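Local structure of putative uncharacterized protein (Dictyostelium purpureum, 4R12) at residues R189-W201 against Y485-S498. The protein is nicastrin, probably an essential subunit of the gamma-secretase complex, which cleaves membrane proteins such as Notch receptors within the membrane. Sequence-based numbering, arbitrary orientation.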
loop_
_atom_site.group_PDB
_atom_site.type_symbol
_atom_site.label_atom_id
_atom_site.label_comp_id
_atom_site.label_asym_id
_atom_site.label_seq_id
_atom_site.Cartn_x
_atom_site.Cartn_y
_atom_site.Cartn_z
ATOM N N ARG A 189 21.434 -15.760 -6.972
ATOM C CA ARG A 189 22.600 -15.271 -6.229
ATOM C C ARG A 189 22.273 -14.835 -4.807
ATOM O O ARG A 189 23.171 -14.519 -4.028
ATOM C CB ARG A 189 23.248 -14.110 -6.977
ATOM C CG ARG A 189 23.685 -14.488 -8.379
ATOM C CD ARG A 189 24.457 -13.372 -9.055
ATOM N NE ARG A 189 24.670 -13.668 -10.470
ATOM C CZ ARG A 189 25.602 -13.093 -11.224
ATOM N NH1 ARG A 189 26.420 -12.191 -10.692
ATOM N NH2 ARG A 189 25.723 -13.429 -12.504
ATOM N N GLY A 190 20.990 -14.818 -4.467
ATOM C CA GLY A 190 20.569 -14.405 -3.141
ATOM C C GLY A 190 20.697 -12.905 -2.933
ATOM O O GLY A 190 20.939 -12.446 -1.821
ATOM N N PHE A 191 20.526 -12.146 -4.014
ATOM C CA PHE A 191 20.681 -10.693 -3.996
ATOM C C PHE A 191 19.340 -9.962 -4.036
ATOM O O PHE A 191 19.309 -8.753 -4.228
ATOM C CB PHE A 191 21.526 -10.217 -5.190
ATOM C CG PHE A 191 22.976 -10.613 -5.119
ATOM C CD1 PHE A 191 23.548 -10.999 -3.919
ATOM C CD2 PHE A 191 23.766 -10.586 -6.256
ATOM C CE1 PHE A 191 24.885 -11.363 -3.857
ATOM C CE2 PHE A 191 25.100 -10.946 -6.200
ATOM C CZ PHE A 191 25.659 -11.331 -4.999
ATOM N N CYS A 192 18.240 -10.691 -3.870
ATOM C CA CYS A 192 16.922 -10.069 -3.875
ATOM C C CYS A 192 15.901 -10.953 -3.162
ATOM O O CYS A 192 16.183 -12.110 -2.862
ATOM C CB CYS A 192 16.467 -9.776 -5.310
ATOM S SG CYS A 192 16.165 -11.238 -6.285
ATOM N N GLU A 193 14.723 -10.398 -2.877
ATOM C CA GLU A 193 13.647 -11.143 -2.221
ATOM C C GLU A 193 12.308 -10.819 -2.877
ATOM O O GLU A 193 12.131 -9.722 -3.410
ATOM C CB GLU A 193 13.576 -10.815 -0.722
ATOM C CG GLU A 193 14.886 -10.944 0.038
ATOM C CD GLU A 193 15.327 -12.393 0.211
ATOM O OE1 GLU A 193 14.540 -13.308 -0.119
ATOM O OE2 GLU A 193 16.466 -12.618 0.683
ATOM N N PRO A 194 11.369 -11.777 -2.857
ATOM C CA PRO A 194 10.036 -11.533 -3.414
ATOM C C PRO A 194 9.355 -10.334 -2.765
ATOM O O PRO A 194 9.461 -10.153 -1.556
ATOM C CB PRO A 194 9.278 -12.824 -3.098
ATOM C CG PRO A 194 10.351 -13.871 -3.017
ATOM C CD PRO A 194 11.510 -13.156 -2.364
ATOM N N VAL A 195 8.682 -9.522 -3.573
ATOM C CA VAL A 195 7.880 -8.439 -3.040
ATOM C C VAL A 195 6.627 -9.045 -2.450
ATOM O O VAL A 195 5.877 -9.721 -3.148
ATOM C CB VAL A 195 7.517 -7.406 -4.127
ATOM C CG1 VAL A 195 6.543 -6.352 -3.571
ATOM C CG2 VAL A 195 8.772 -6.750 -4.637
ATOM N N GLY A 196 6.395 -8.822 -1.162
ATOM C CA GLY A 196 5.239 -9.404 -0.517
ATOM C C GLY A 196 5.154 -9.003 0.938
ATOM O O GLY A 196 5.820 -8.069 1.369
ATOM N N GLY A 197 4.345 -9.716 1.704
ATOM C CA GLY A 197 4.226 -9.405 3.118
ATOM C C GLY A 197 3.120 -10.176 3.781
ATOM O O GLY A 197 2.841 -11.310 3.397
ATOM N N GLN A 198 2.483 -9.549 4.770
ATOM C CA GLN A 198 1.379 -10.158 5.485
ATOM C C GLN A 198 0.080 -9.359 5.344
ATOM O O GLN A 198 0.071 -8.137 5.548
ATOM C CB GLN A 198 1.722 -10.298 6.976
ATOM C CG GLN A 198 2.932 -11.190 7.274
ATOM C CD GLN A 198 2.679 -12.662 6.943
ATOM O OE1 GLN A 198 1.666 -13.237 7.344
ATOM N NE2 GLN A 198 3.601 -13.270 6.208
ATOM N N SER A 199 -1.000 -10.054 4.990
ATOM C CA SER A 199 -2.351 -9.494 5.056
ATOM C C SER A 199 -2.887 -9.721 6.454
ATOM O O SER A 199 -2.298 -10.481 7.221
ATOM C CB SER A 199 -3.280 -10.139 4.023
ATOM O OG SER A 199 -2.752 -10.054 2.705
ATOM N N ILE A 200 -4.001 -9.069 6.795
ATOM C CA ILE A 200 -4.625 -9.255 8.104
ATOM C C ILE A 200 -6.140 -9.373 7.959
ATOM O O ILE A 200 -6.766 -8.578 7.246
ATOM C CB ILE A 200 -4.329 -8.090 9.093
ATOM C CG1 ILE A 200 -2.854 -7.672 9.082
ATOM C CG2 ILE A 200 -4.708 -8.472 10.534
ATOM C CD1 ILE A 200 -2.561 -6.452 8.206
ATOM N N TRP A 201 -6.732 -10.375 8.610
ATOM C CA TRP A 201 -8.194 -10.467 8.629
ATOM C C TRP A 201 -8.710 -10.628 10.049
ATOM O O TRP A 201 -7.967 -11.003 10.971
ATOM C CB TRP A 201 -8.701 -11.618 7.733
ATOM C CG TRP A 201 -8.288 -12.997 8.151
ATOM C CD1 TRP A 201 -7.142 -13.652 7.800
ATOM C CD2 TRP A 201 -9.032 -13.908 8.970
ATOM N NE1 TRP A 201 -7.117 -14.905 8.365
ATOM C CE2 TRP A 201 -8.263 -15.083 9.091
ATOM C CE3 TRP A 201 -10.261 -13.833 9.638
ATOM C CZ2 TRP A 201 -8.687 -16.179 9.845
ATOM C CZ3 TRP A 201 -10.677 -14.925 10.385
ATOM C CH2 TRP A 201 -9.895 -16.083 10.472
ATOM N N TYR A 485 4.068 0.782 1.146
ATOM C CA TYR A 485 4.657 -0.162 0.192
ATOM C C TYR A 485 4.917 -1.464 0.949
ATOM O O TYR A 485 5.403 -1.440 2.076
ATOM C CB TYR A 485 5.940 0.409 -0.410
ATOM C CG TYR A 485 6.804 -0.630 -1.089
ATOM C CD1 TYR A 485 6.315 -1.380 -2.148
ATOM C CD2 TYR A 485 8.123 -0.830 -0.685
ATOM C CE1 TYR A 485 7.119 -2.327 -2.786
ATOM C CE2 TYR A 485 8.935 -1.770 -1.315
ATOM C CZ TYR A 485 8.419 -2.518 -2.360
ATOM O OH TYR A 485 9.204 -3.446 -2.991
ATOM N N SER A 486 4.551 -2.596 0.355
ATOM C CA SER A 486 4.610 -3.878 1.053
ATOM C C SER A 486 6.027 -4.297 1.451
ATOM O O SER A 486 6.206 -5.055 2.403
ATOM C CB SER A 486 3.995 -4.984 0.177
ATOM O OG SER A 486 4.803 -5.211 -0.963
ATOM N N SER A 487 7.019 -3.809 0.711
ATOM C CA SER A 487 8.406 -4.263 0.866
ATOM C C SER A 487 8.484 -5.767 0.577
ATOM O O SER A 487 7.689 -6.294 -0.223
ATOM C CB SER A 487 8.953 -3.915 2.273
ATOM O OG SER A 487 10.315 -4.253 2.402
ATOM N N VAL A 488 9.444 -6.457 1.187
ATOM C CA VAL A 488 9.706 -7.844 0.819
ATOM C C VAL A 488 9.094 -8.849 1.787
ATOM O O VAL A 488 8.945 -8.586 2.984
ATOM C CB VAL A 488 11.224 -8.112 0.694
ATOM C CG1 VAL A 488 11.789 -7.303 -0.462
ATOM C CG2 VAL A 488 11.958 -7.790 1.993
ATOM N N PHE A 489 8.734 -10.009 1.246
ATOM C CA PHE A 489 8.027 -11.015 2.013
ATOM C C PHE A 489 8.858 -11.587 3.151
ATOM O O PHE A 489 8.346 -11.812 4.245
ATOM C CB PHE A 489 7.566 -12.158 1.112
ATOM C CG PHE A 489 6.916 -13.278 1.862
ATOM C CD1 PHE A 489 5.595 -13.177 2.266
ATOM C CD2 PHE A 489 7.632 -14.423 2.193
ATOM C CE1 PHE A 489 4.991 -14.202 2.980
ATOM C CE2 PHE A 489 7.037 -15.459 2.899
ATOM C CZ PHE A 489 5.718 -15.352 3.295
ATOM N N GLY A 490 10.134 -11.838 2.881
ATOM C CA GLY A 490 11.002 -12.503 3.840
ATOM C C GLY A 490 12.049 -13.309 3.102
ATOM O O GLY A 490 12.068 -13.315 1.871
ATOM N N THR A 491 12.922 -13.991 3.842
ATOM C CA THR A 491 13.988 -14.779 3.222
ATOM C C THR A 491 13.570 -16.217 2.942
ATOM O O THR A 491 14.235 -16.924 2.185
ATOM C CB THR A 491 15.243 -14.792 4.097
ATOM O OG1 THR A 491 14.865 -15.034 5.457
ATOM C CG2 THR A 491 15.940 -13.446 4.029
ATOM N N SER A 492 12.475 -16.646 3.567
ATOM C CA SER A 492 11.892 -17.964 3.325
ATOM C C SER A 492 10.448 -17.981 3.816
ATOM O O SER A 492 9.960 -16.986 4.338
ATOM C CB SER A 492 12.690 -19.059 4.031
ATOM O OG SER A 492 12.380 -19.082 5.415
ATOM N N LEU A 493 9.772 -19.116 3.678
ATOM C CA LEU A 493 8.409 -19.241 4.178
ATOM C C LEU A 493 8.359 -19.301 5.705
ATOM O O LEU A 493 7.298 -19.146 6.309
ATOM C CB LEU A 493 7.737 -20.475 3.571
ATOM C CG LEU A 493 7.354 -20.311 2.101
ATOM C CD1 LEU A 493 6.962 -21.651 1.475
ATOM C CD2 LEU A 493 6.214 -19.295 1.974
ATOM N N THR A 494 9.511 -19.508 6.331
ATOM C CA THR A 494 9.574 -19.600 7.782
ATOM C C THR A 494 10.290 -18.399 8.396
ATOM O O THR A 494 10.485 -18.327 9.611
ATOM C CB THR A 494 10.274 -20.889 8.212
ATOM O OG1 THR A 494 11.660 -20.813 7.868
ATOM C CG2 THR A 494 9.651 -22.069 7.490
ATOM N N THR A 495 10.692 -17.454 7.558
ATOM C CA THR A 495 11.334 -16.251 8.060
ATOM C C THR A 495 10.670 -15.017 7.474
ATOM O O THR A 495 11.285 -14.297 6.689
ATOM C CB THR A 495 12.846 -16.223 7.738
ATOM O OG1 THR A 495 13.039 -16.360 6.323
ATOM C CG2 THR A 495 13.564 -17.350 8.453
ATOM N N THR A 496 9.417 -14.778 7.865
ATOM C CA THR A 496 8.633 -13.675 7.318
ATOM C C THR A 496 9.049 -12.336 7.906
ATOM O O THR A 496 9.535 -12.260 9.032
ATOM C CB THR A 496 7.120 -13.862 7.563
ATOM O OG1 THR A 496 6.875 -14.007 8.968
ATOM C CG2 THR A 496 6.598 -15.091 6.815
ATOM N N LEU A 497 8.853 -11.280 7.122
ATOM C CA LEU A 497 9.221 -9.925 7.516
ATOM C C LEU A 497 8.031 -8.999 7.347
ATOM O O LEU A 497 7.234 -9.175 6.415
ATOM C CB LEU A 497 10.391 -9.410 6.669
ATOM C CG LEU A 497 11.710 -10.180 6.713
ATOM C CD1 LEU A 497 12.645 -9.659 5.622
ATOM C CD2 LEU A 497 12.349 -10.059 8.097
ATOM N N SER A 498 7.917 -8.003 8.224
ATOM C CA SER A 498 6.873 -6.991 8.074
ATOM C C SER A 498 7.343 -5.618 8.540
ATOM O O SER A 498 7.921 -5.488 9.622
ATOM C CB SER A 498 5.607 -7.386 8.855
ATOM O OG SER A 498 4.878 -8.404 8.189
HETATM O O HOH W 1 4.145 -7.527 5.901
HETATM O O HOH W 2 5.792 -11.263 5.319
#
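A single beta bridge, V195 to V488, fastens the largely irregular segment 485-498 to the break in the long strand 192-203. Two backbone bonds flank it: F489 N gives a nearly straight bond to P194 O (2.9 Å, 168° at the hydrogen), and G196 N donates to S487 O in the carbonyl plane. S487 O is gripped a second time by S486 OG. V195 CG1, anti to its own N (chi1 174°), lies 3.3 Å from S486 OG, while V195 CG2 touches Y485 OH, which hydrogen-bonds to E574. A CB on G196 would be pressed tightly against F489 CB. G197 N lies in plane at the edge of the F489 ring, and G197 O is 3.5 Å from F489 CD1; the Q198 amide meets the ring obliquely, planes 42° apart, with Q198 NE2 3.6 Å from F489 CE1. That NE2 also hydrogen-bonds to N547 and to a water that donates to F489 O and L497 O, and a second water joins Q198 N to S498 OG. On the other flank, the bent E193 chain sets OE1 3.2 Å from G490 O, two acceptors sharing a weak donor, W562 NE1, while E193 OE2 meets T491 CG2. Were E193 an alanine, W562 NE1 would probably lose one weak acceptor and T491 CG2 the carboxylate it packs on. The whole is an isolated beta bridge at a strand break, beside strands 542-548 and 572-575.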